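Local coordinates for protein methyl-accepting chemotaxis sensory transducer (Anaeromyxobacter dehalogenans, PDB 4K08) that probably senses a small periplasmic ligand with its PAS-like Cache domain and relays the signal to the chemotaxis machinery, at residues S105-Y110 against P122-V127; Y57-D62 against Q94-T99; R2-R7 against S139-D144. One frame throughout, in Å; residues are numbered along the deposited sequence.

Interaction 1. Residues S105-Y110 against P122-V127; sequences SGFVDY and PKISFV. With ACT (acetate ion), chain C.
The beta hairpin of strands 105-113 and 120-130 sets Phe107 across from Phe126 and Tyr110 across from Lys123. The two segments run antiparallel, with axes 4.7 Å apart at closest. Gly106-Val127, Val108-Ser125 and Tyr110-Lys123 are hydrogen-bonded pairs, each joined by two backbone bonds. Phe107-Phe126 and Asp109-Ile124 are the non-hydrogen-bonded pairs between them.

Phe107 and Phe126 form a T-shaped stack. Phe126 CD1 sits over the centre of the Phe107 ring, and the planes meet at 65°. Phe126 CG stands anti to its backbone N (chi1 -163°), and the ring beyond it lies against Gly106, with CE1 3.5 Å from Gly106 CA. At its backbone angles Gly106 could not carry a side chain without a clash with the carbonyl O of Ser105. Ile124 CG2 touches Phe107 CD1 at 3.9 Å.

The other face is polar at one end. Ser125 OG donates to Tyr110 OH at 2.6 Å. Tyr110 OH in turn donates to acetate OXT at 2.5 Å, and this oxygen lies in the plane of the tyrosine ring. The extended Lys123 chain brings NZ to the same OXT at 2.7 Å. The acetate, probably from the crystallisation liquor, thus has one oxygen gripped by two donors. Asp109 turns its carboxylate to a salt bridge with Lys90.

Helix 5-30 covers the face of Phe107, Ile124 and Phe126. Helix 92-103 packs against Val108, Tyr110 and Val127 on the reverse. Strand 135-142 pairs with the far edge of strand 120-130.

Interaction 2. Residues Y57-D62 against Q94-T99; sequences YFWVND and QEFVRT. With ACT (acetate ion), chain C.
The rings of Trp59 and Phe96 lie near parallel yet barely overlap. Their planes are 29° apart, and the centroid of the six-membered indole ring is 5.3 Å from that of Phe96. Their closest approach is tight, Trp59 CZ2 to Phe96 CE2 at 3.2 Å. Trp59 CG lies between the backbone N and the carbonyl carbon (chi1 73°), which starts the indole toward the helix.

A chain of bonds within residues 57-62 holds the indole. Trp59 NE1 donates to Asn61 OD1 at 3.0 Å, and this oxygen lies in the ring plane. Asn61 ND2 donates to Asp62 O at 2.9 Å, which fixes the amide in turn. Asn61 OD1 also comes to the edge of the Phe96 ring, 3.9 Å from CD2. Farther along the helix, Val97 CG2 rests 3.7 Å from Asp62 O.

The acetate methyl lies over the centre of one indole face. Tyr57 OH donates to acetate O in a very short bond of 2.5 Å. An alanine in place of Trp59 would probably open a gap beside Phe96, strip the acetate of its flat support and leave Asn61 OD1 without its indole N-H.

The axes of strand 59-62 and helix segment 94-99 run at 76° to each other. Phe96 also meets Tyr110 edge-to-face. A helix packed over an antiparallel sheet, with aromatic side chains round a bound acetate, is consistent with the ligand site of a PAS-like Cache domain.

Interaction 3. Residues R2-R7 against S139-D144; sequences RMLAER and SGLYVD
The carbonyl O of Tyr142 is gripped by both terminal nitrogens of Arg7. Arg7 NH2 donates to Tyr142 O at 3.3 Å with an angle of 149° at the hydrogen. Arg7 NH1 reaches the same oxygen in a weak bond. It also makes a second weak bond, to Val143 O at 3.4 Å. Both oxygens lie near the plane of the guanidinium, at its edge. The NH2 nitrogen itself stands above the carbonyl plane of Tyr142, 40° out of it. Two backbone oxygens, one on the last strand residue and one just past it, thus face one positive group, which probably polarises them.

Leu141 supports the flat group from one side. Its CD1 lies 3.7 Å above the guanidinium plane, offset toward the rim, and comes 3.8 Å from NH1. The other branch, CD2, turns to the helix backbone and meets Arg7 O at 3.9 Å. The arginine chain bends at chi3 (63°), which places NE off the line of the extended carbons. Leu4 adds a looser apolar touch, CD1 to Leu141 CD1 at 4.2 Å.

Leu141 also packs on Gln8 and Val11, farther along helix 5-30. The Tyr142 side chain leaves on the other side of the strand. Its OH is bonded to Pro113 O and Lys123 NZ, and the nearest atoms of the side chain and the acetate are about 5 Å apart. Strand 120-130 runs beside this strand, with backbone bonds from Leu141 to Ile124 and from Val143 to Pro122.

The contact joins the first turn of the long N-terminal helix to the end of the last strand. Such a helix lying along the sheet is a hallmark of Cache sensor domains, in which the chain ends would probably lead toward the membrane.

All three contacts meet on one antiparallel sheet. Interactions 1 and 2 have centres about 9 Å apart and share the acetate, which is also bonded to His70. Tyr110 CE1 lies 3.4 Å from Phe96 CZ, so the hairpin and helix 92-103 touch beside the acetate. Interaction 3 lies about 10 Å from interaction 1, centre to centre, on the neighbouring strand. Phe126 N and Ser139 O, 2.9 Å apart, probably form a hydrogen bond between those strands. Interactions 2 and 3 are about 18 Å apart by centres, yet Tyr57 O and Ser139 OG come within 2.7 Å, a probable hydrogen bond. Tyr142 ties interaction 3 to the pocket through Lys123.

Interaction 1. Residues S105-Y110 against P122-V127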
loop_
_atom_site.group_PDB
_atom_site.type_symbol
_atom_site.label_atom_id
_atom_site.label_comp_id
_atom_site.label_asym_id
_atom_site.label_seq_id
_atom_site.Cartn_x
_atom_site.Cartn_y
_atom_site.Cartn_z
ATOM N N SER A 105 5.700 8.149 -6.619
ATOM C CA SER A 105 4.661 7.141 -6.723
ATOM C C SER A 105 4.944 6.380 -8.005
ATOM O O SER A 105 5.842 6.792 -8.768
ATOM C CB SER A 105 3.299 7.816 -6.786
ATOM O OG SER A 105 3.197 8.511 -8.011
ATOM N N GLY A 106 4.221 5.279 -8.238
ATOM C CA GLY A 106 4.404 4.489 -9.462
ATOM C C GLY A 106 3.925 3.038 -9.357
ATOM O O GLY A 106 3.558 2.576 -8.267
ATOM N N PHE A 107 3.941 2.317 -10.480
ATOM C CA PHE A 107 3.571 0.889 -10.493
ATOM C C PHE A 107 4.777 -0.010 -10.216
ATOM O O PHE A 107 5.886 0.273 -10.672
ATOM C CB PHE A 107 2.943 0.487 -11.839
ATOM C CG PHE A 107 1.610 1.112 -12.080
ATOM C CD1 PHE A 107 0.447 0.563 -11.510
ATOM C CD2 PHE A 107 1.507 2.277 -12.824
ATOM C CE1 PHE A 107 -0.789 1.166 -11.713
ATOM C CE2 PHE A 107 0.279 2.874 -13.023
ATOM C CZ PHE A 107 -0.875 2.312 -12.474
ATOM N N VAL A 108 4.559 -1.087 -9.457
ATOM C CA VAL A 108 5.597 -2.092 -9.235
ATOM C C VAL A 108 4.881 -3.423 -9.402
ATOM O O VAL A 108 3.763 -3.605 -8.847
ATOM C CB VAL A 108 6.242 -2.027 -7.802
ATOM C CG1 VAL A 108 7.209 -3.206 -7.587
ATOM C CG2 VAL A 108 6.962 -0.694 -7.562
ATOM N N ASP A 109 5.504 -4.343 -10.146
ATOM C CA ASP A 109 4.930 -5.664 -10.332
ATOM C C ASP A 109 5.723 -6.709 -9.557
ATOM O O ASP A 109 6.900 -6.550 -9.329
ATOM C CB ASP A 109 4.747 -6.009 -11.824
ATOM C CG ASP A 109 5.993 -5.815 -12.628
ATOM O OD1 ASP A 109 7.080 -6.300 -12.218
ATOM O OD2 ASP A 109 5.889 -5.176 -13.697
ATOM N N TYR A 110 5.045 -7.748 -9.091
ATOM C CA TYR A 110 5.658 -8.760 -8.237
ATOM C C TYR A 110 4.619 -9.862 -8.077
ATOM O O TYR A 110 3.522 -9.761 -8.636
ATOM C CB TYR A 110 6.040 -8.180 -6.832
ATOM C CG TYR A 110 4.876 -7.475 -6.129
ATOM C CD1 TYR A 110 4.506 -6.184 -6.499
ATOM C CD2 TYR A 110 4.139 -8.111 -5.110
ATOM C CE1 TYR A 110 3.424 -5.516 -5.846
ATOM C CE2 TYR A 110 3.034 -7.433 -4.448
ATOM C CZ TYR A 110 2.698 -6.157 -4.845
ATOM O OH TYR A 110 1.655 -5.482 -4.238
ATOM N N PRO A 122 0.851 -13.242 -10.210
ATOM C CA PRO A 122 1.237 -11.931 -10.724
ATOM C C PRO A 122 0.318 -10.802 -10.298
ATOM O O PRO A 122 -0.915 -10.870 -10.433
ATOM C CB PRO A 122 1.235 -12.123 -12.265
ATOM C CG PRO A 122 1.605 -13.589 -12.428
ATOM C CD PRO A 122 0.822 -14.265 -11.292
ATOM N N LYS A 123 0.952 -9.753 -9.792
ATOM C CA LYS A 123 0.253 -8.600 -9.264
ATOM C C LYS A 123 0.924 -7.326 -9.763
ATOM O O LYS A 123 2.163 -7.266 -9.918
ATOM C CB LYS A 123 0.238 -8.653 -7.721
ATOM C CG LYS A 123 -0.685 -7.601 -7.049
ATOM C CD LYS A 123 -0.946 -7.948 -5.544
ATOM C CE LYS A 123 -1.864 -6.872 -4.864
ATOM N NZ LYS A 123 -2.154 -7.252 -3.432
ATOM N N ILE A 124 0.113 -6.313 -10.028
ATOM C CA ILE A 124 0.623 -5.004 -10.398
ATOM C C ILE A 124 0.035 -3.976 -9.422
ATOM O O ILE A 124 -1.193 -3.802 -9.368
ATOM C CB ILE A 124 0.258 -4.620 -11.874
ATOM C CG1 ILE A 124 0.840 -5.653 -12.876
ATOM C CG2 ILE A 124 0.783 -3.236 -12.182
ATOM C CD1 ILE A 124 0.412 -5.418 -14.325
ATOM N N SER A 125 0.890 -3.328 -8.631
ATOM C CA SER A 125 0.392 -2.396 -7.616
ATOM C C SER A 125 0.811 -0.965 -7.889
ATOM O O SER A 125 1.924 -0.706 -8.408
ATOM C CB SER A 125 0.867 -2.823 -6.231
ATOM O OG SER A 125 0.226 -4.026 -5.827
ATOM N N PHE A 126 -0.081 -0.031 -7.583
ATOM C CA PHE A 126 0.319 1.367 -7.482
ATOM C C PHE A 126 0.644 1.727 -6.021
ATOM O O PHE A 126 -0.184 1.496 -5.112
ATOM C CB PHE A 126 -0.757 2.301 -8.017
ATOM C CG PHE A 126 -0.245 3.701 -8.311
ATOM C CD1 PHE A 126 0.539 3.944 -9.448
ATOM C CD2 PHE A 126 -0.523 4.753 -7.449
ATOM C CE1 PHE A 126 1.017 5.224 -9.737
ATOM C CE2 PHE A 126 -0.045 6.045 -7.720
ATOM C CZ PHE A 126 0.730 6.276 -8.867
ATOM N N VAL A 127 1.845 2.269 -5.803
ATOM C CA VAL A 127 2.256 2.748 -4.482
ATOM C C VAL A 127 2.481 4.251 -4.458
ATOM O O VAL A 127 2.932 4.864 -5.432
ATOM C CB VAL A 127 3.526 2.074 -3.975
ATOM C CG1 VAL A 127 3.245 0.594 -3.658
ATOM C CG2 VAL A 127 4.734 2.290 -4.985
HETATM C C ACT C . 0.603 -6.686 -1.258
HETATM O O ACT C . -0.269 -7.163 -0.439
HETATM O OXT ACT C . 0.350 -6.720 -2.490
HETATM C CH3 ACT C . 1.938 -6.064 -0.822
#

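Interaction 2. Residues Y57-D62 against Q94-T99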
loop_
_atom_site.group_PDB
_atom_site.type_symbol
_atom_site.label_atom_id
_atom_site.label_comp_id
_atom_site.label_asym_id
_atom_site.label_seq_id
_atom_site.Cartn_x
_atom_site.Cartn_y
_atom_site.Cartn_z
ATOM N N TYR A 57 -7.674 -4.659 -1.735
ATOM C CA TYR A 57 -7.359 -4.046 -0.433
ATOM C C TYR A 57 -6.128 -3.121 -0.488
ATOM O O TYR A 57 -5.366 -3.117 -1.493
ATOM C CB TYR A 57 -7.126 -5.161 0.584
ATOM C CG TYR A 57 -5.869 -5.962 0.222
ATOM C CD1 TYR A 57 -4.602 -5.556 0.659
ATOM C CD2 TYR A 57 -5.976 -7.127 -0.560
ATOM C CE1 TYR A 57 -3.428 -6.293 0.290
ATOM C CE2 TYR A 57 -4.838 -7.879 -0.913
ATOM C CZ TYR A 57 -3.573 -7.454 -0.489
ATOM O OH TYR A 57 -2.495 -8.219 -0.862
ATOM N N PHE A 58 -5.912 -2.377 0.607
ATOM C CA PHE A 58 -4.786 -1.438 0.733
ATOM C C PHE A 58 -3.839 -1.983 1.799
ATOM O O PHE A 58 -4.315 -2.618 2.712
ATOM C CB PHE A 58 -5.276 -0.040 1.200
ATOM C CG PHE A 58 -6.271 0.608 0.255
ATOM C CD1 PHE A 58 -5.840 1.254 -0.904
ATOM C CD2 PHE A 58 -7.647 0.537 0.506
ATOM C CE1 PHE A 58 -6.767 1.819 -1.789
ATOM C CE2 PHE A 58 -8.561 1.105 -0.345
ATOM C CZ PHE A 58 -8.126 1.749 -1.507
ATOM N N TRP A 59 -2.538 -1.672 1.749
ATOM C CA TRP A 59 -1.665 -1.933 2.882
ATOM C C TRP A 59 -0.808 -0.690 3.089
ATOM O O TRP A 59 -0.719 0.170 2.226
ATOM C CB TRP A 59 -0.708 -3.146 2.626
ATOM C CG TRP A 59 0.397 -2.772 1.621
ATOM C CD1 TRP A 59 1.655 -2.217 1.903
ATOM C CD2 TRP A 59 0.327 -2.868 0.188
ATOM N NE1 TRP A 59 2.357 -2.014 0.729
ATOM C CE2 TRP A 59 1.565 -2.347 -0.336
ATOM C CE3 TRP A 59 -0.649 -3.323 -0.710
ATOM C CZ2 TRP A 59 1.843 -2.300 -1.708
ATOM C CZ3 TRP A 59 -0.356 -3.282 -2.117
ATOM C CH2 TRP A 59 0.876 -2.771 -2.587
ATOM N N VAL A 60 -0.162 -0.610 4.243
ATOM C CA VAL A 60 0.731 0.477 4.529
ATOM C C VAL A 60 2.045 -0.110 5.025
ATOM O O VAL A 60 2.057 -0.956 5.927
ATOM C CB VAL A 60 0.161 1.413 5.630
ATOM C CG1 VAL A 60 1.222 2.530 5.941
ATOM C CG2 VAL A 60 -1.214 1.999 5.209
ATOM N N ASN A 61 3.156 0.326 4.442
ATOM C CA ASN A 61 4.448 0.039 5.051
ATOM C C ASN A 61 5.256 1.327 5.197
ATOM O O ASN A 61 4.879 2.330 4.617
ATOM C CB ASN A 61 5.233 -1.054 4.287
ATOM C CG ASN A 61 5.627 -0.635 2.868
ATOM O OD1 ASN A 61 4.902 -0.904 1.899
ATOM N ND2 ASN A 61 6.792 0.003 2.739
ATOM N N ASP A 62 6.343 1.292 5.971
ATOM C CA ASP A 62 7.182 2.504 6.121
ATOM C C ASP A 62 8.464 2.355 5.322
ATOM O O ASP A 62 8.600 1.414 4.503
ATOM C CB ASP A 62 7.506 2.877 7.593
ATOM C CG ASP A 62 8.396 1.845 8.313
ATOM O OD1 ASP A 62 9.147 1.041 7.677
ATOM O OD2 ASP A 62 8.326 1.832 9.568
ATOM N N GLN A 94 11.357 -3.308 -0.769
ATOM C CA GLN A 94 12.483 -2.430 -1.075
ATOM C C GLN A 94 12.160 -1.677 -2.379
ATOM O O GLN A 94 12.401 -0.473 -2.457
ATOM C CB GLN A 94 13.848 -3.190 -1.113
ATOM C CG GLN A 94 14.682 -2.914 0.200
ATOM C CD GLN A 94 15.547 -4.128 0.611
ATOM O OE1 GLN A 94 15.080 -5.035 1.363
ATOM N NE2 GLN A 94 16.788 -4.185 0.069
ATOM N N GLU A 95 11.573 -2.362 -3.364
ATOM C CA GLU A 95 11.282 -1.690 -4.630
ATOM C C GLU A 95 10.178 -0.626 -4.487
ATOM O O GLU A 95 10.217 0.403 -5.157
ATOM C CB GLU A 95 10.972 -2.704 -5.739
ATOM C CG GLU A 95 12.208 -3.472 -6.227
ATOM C CD GLU A 95 13.300 -2.554 -6.788
ATOM O OE1 GLU A 95 13.021 -1.875 -7.804
ATOM O OE2 GLU A 95 14.418 -2.490 -6.204
ATOM N N PHE A 96 9.203 -0.851 -3.608
ATOM C CA PHE A 96 8.214 0.200 -3.306
ATOM C C PHE A 96 8.905 1.454 -2.752
ATOM O O PHE A 96 8.590 2.574 -3.134
ATOM C CB PHE A 96 7.206 -0.250 -2.242
ATOM C CG PHE A 96 6.361 -1.433 -2.640
ATOM C CD1 PHE A 96 6.205 -1.793 -3.968
ATOM C CD2 PHE A 96 5.672 -2.158 -1.664
ATOM C CE1 PHE A 96 5.412 -2.887 -4.313
ATOM C CE2 PHE A 96 4.885 -3.261 -2.005
ATOM C CZ PHE A 96 4.746 -3.612 -3.330
ATOM N N VAL A 97 9.795 1.237 -1.792
ATOM C CA VAL A 97 10.441 2.353 -1.099
ATOM C C VAL A 97 11.321 3.121 -2.089
ATOM O O VAL A 97 11.299 4.355 -2.089
ATOM C CB VAL A 97 11.241 1.888 0.170
ATOM C CG1 VAL A 97 12.277 3.003 0.683
ATOM C CG2 VAL A 97 10.270 1.446 1.239
ATOM N N ARG A 98 12.053 2.401 -2.951
ATOM C CA ARG A 98 12.884 3.055 -3.983
ATOM C C ARG A 98 12.033 3.852 -4.959
ATOM O O ARG A 98 12.376 4.953 -5.332
ATOM C CB ARG A 98 13.722 2.042 -4.775
ATOM C CG ARG A 98 14.906 1.455 -4.021
ATOM C CD ARG A 98 15.892 0.776 -5.005
ATOM N NE ARG A 98 15.945 -0.671 -4.817
ATOM C CZ ARG A 98 16.394 -1.257 -3.697
ATOM N NH1 ARG A 98 16.393 -2.609 -3.591
ATOM N NH2 ARG A 98 16.826 -0.485 -2.665
ATOM N N THR A 99 10.900 3.289 -5.352
ATOM C CA THR A 99 9.998 3.942 -6.292
ATOM C C THR A 99 9.414 5.227 -5.717
ATOM O O THR A 99 9.339 6.236 -6.417
ATOM C CB THR A 99 8.815 3.005 -6.632
ATOM O OG1 THR A 99 9.336 1.796 -7.192
ATOM C CG2 THR A 99 7.841 3.667 -7.607
HETATM C C ACT C . 0.603 -6.686 -1.258
HETATM O O ACT C . -0.269 -7.163 -0.439
HETATM O OXT ACT C . 0.350 -6.720 -2.490
HETATM C CH3 ACT C . 1.938 -6.064 -0.822
#

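Interaction 3. Residues R2-R7 against S139-D144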
loop_
_atom_site.group_PDB
_atom_site.type_symbol
_atom_site.label_atom_id
_atom_site.label_comp_id
_atom_site.label_asym_id
_atom_site.label_seq_id
_atom_site.Cartn_x
_atom_site.Cartn_y
_atom_site.Cartn_z
ATOM N N ARG A 2 -6.418 -4.891 -24.601
ATOM C CA ARG A 2 -5.446 -4.534 -23.569
ATOM C C ARG A 2 -5.505 -3.041 -23.214
ATOM O O ARG A 2 -4.583 -2.322 -23.590
ATOM C CB ARG A 2 -4.068 -4.856 -24.146
ATOM C CG ARG A 2 -2.916 -4.848 -23.179
ATOM C CD ARG A 2 -1.643 -5.360 -23.871
HETATM N N MSE A 3 -6.518 -2.528 -22.493
HETATM C CA MSE A 3 -7.572 -3.238 -21.732
HETATM C C MSE A 3 -7.159 -3.451 -20.283
HETATM O O MSE A 3 -7.971 -3.792 -19.428
HETATM C CB MSE A 3 -7.994 -4.574 -22.345
HETATM C CG MSE A 3 -9.324 -4.542 -23.062
HETATM SE SE MSE A 3 -10.674 -5.657 -22.195
HETATM C CE MSE A 3 -9.733 -7.363 -22.067
ATOM N N LEU A 4 -5.881 -3.230 -20.020
ATOM C CA LEU A 4 -5.293 -3.445 -18.715
ATOM C C LEU A 4 -4.839 -2.102 -18.156
ATOM O O LEU A 4 -4.774 -1.899 -16.944
ATOM C CB LEU A 4 -4.114 -4.401 -18.865
ATOM C CG LEU A 4 -2.994 -4.460 -17.829
ATOM C CD1 LEU A 4 -3.328 -5.501 -16.756
ATOM C CD2 LEU A 4 -1.646 -4.769 -18.508
ATOM N N ALA A 5 -4.516 -1.182 -19.053
ATOM C CA ALA A 5 -4.263 0.200 -18.671
ATOM C C ALA A 5 -5.488 0.745 -17.922
ATOM O O ALA A 5 -5.352 1.583 -17.027
ATOM C CB ALA A 5 -3.936 1.060 -19.913
ATOM N N GLU A 6 -6.673 0.244 -18.270
ATOM C CA GLU A 6 -7.919 0.693 -17.654
ATOM C C GLU A 6 -8.023 0.217 -16.198
ATOM O O GLU A 6 -8.408 0.983 -15.304
ATOM C CB GLU A 6 -9.130 0.193 -18.461
ATOM C CG GLU A 6 -10.469 0.315 -17.719
ATOM N N ARG A 7 -7.682 -1.049 -15.977
ATOM C CA ARG A 7 -7.642 -1.616 -14.637
ATOM C C ARG A 7 -6.529 -0.968 -13.803
ATOM O O ARG A 7 -6.707 -0.722 -12.605
ATOM C CB ARG A 7 -7.418 -3.127 -14.690
ATOM C CG ARG A 7 -8.460 -3.906 -15.488
ATOM C CD ARG A 7 -8.208 -5.417 -15.416
ATOM N NE ARG A 7 -8.324 -5.917 -14.044
ATOM C CZ ARG A 7 -7.678 -6.987 -13.553
ATOM N NH1 ARG A 7 -6.846 -7.697 -14.320
ATOM N NH2 ARG A 7 -7.872 -7.344 -12.275
ATOM N N SER A 139 -1.978 -0.475 -3.328
ATOM C CA SER A 139 -3.017 -1.452 -3.662
ATOM C C SER A 139 -2.648 -1.981 -5.039
ATOM O O SER A 139 -1.973 -1.277 -5.800
ATOM C CB SER A 139 -4.429 -0.825 -3.692
ATOM O OG SER A 139 -5.422 -1.824 -3.889
ATOM N N GLY A 140 -3.051 -3.211 -5.356
ATOM C CA GLY A 140 -2.749 -3.776 -6.668
ATOM C C GLY A 140 -3.892 -4.593 -7.275
ATOM O O GLY A 140 -4.857 -4.958 -6.588
ATOM N N LEU A 141 -3.773 -4.895 -8.568
ATOM C CA LEU A 141 -4.699 -5.810 -9.238
ATOM C C LEU A 141 -3.961 -7.128 -9.510
ATOM O O LEU A 141 -2.715 -7.177 -9.644
ATOM C CB LEU A 141 -5.206 -5.208 -10.565
ATOM C CG LEU A 141 -4.030 -4.911 -11.539
ATOM C CD1 LEU A 141 -3.922 -5.975 -12.601
ATOM C CD2 LEU A 141 -4.140 -3.568 -12.204
ATOM N N TYR A 142 -4.740 -8.188 -9.608
ATOM C CA TYR A 142 -4.217 -9.489 -9.936
ATOM C C TYR A 142 -4.398 -9.638 -11.452
ATOM O O TYR A 142 -5.526 -9.616 -11.976
ATOM C CB TYR A 142 -4.912 -10.576 -9.128
ATOM C CG TYR A 142 -4.547 -10.430 -7.657
ATOM C CD1 TYR A 142 -3.394 -11.074 -7.138
ATOM C CD2 TYR A 142 -5.317 -9.611 -6.794
ATOM C CE1 TYR A 142 -3.001 -10.897 -5.786
ATOM C CE2 TYR A 142 -4.953 -9.434 -5.431
ATOM C CZ TYR A 142 -3.801 -10.074 -4.938
ATOM O OH TYR A 142 -3.420 -9.929 -3.627
ATOM N N VAL A 143 -3.253 -9.705 -12.129
ATOM C CA VAL A 143 -3.195 -9.757 -13.592
ATOM C C VAL A 143 -4.195 -10.748 -14.175
ATOM O O VAL A 143 -4.888 -10.401 -15.122
ATOM C CB VAL A 143 -1.792 -10.112 -14.130
ATOM C CG1 VAL A 143 -1.857 -10.300 -15.679
ATOM C CG2 VAL A 143 -0.755 -9.038 -13.732
ATOM N N ASP A 144 -4.295 -11.949 -13.611
ATOM C CA ASP A 144 -5.214 -12.955 -14.149
ATOM C C ASP A 144 -6.680 -12.736 -13.726
ATOM O O ASP A 144 -6.995 -12.486 -12.552
ATOM C CB ASP A 144 -4.746 -14.355 -13.741
#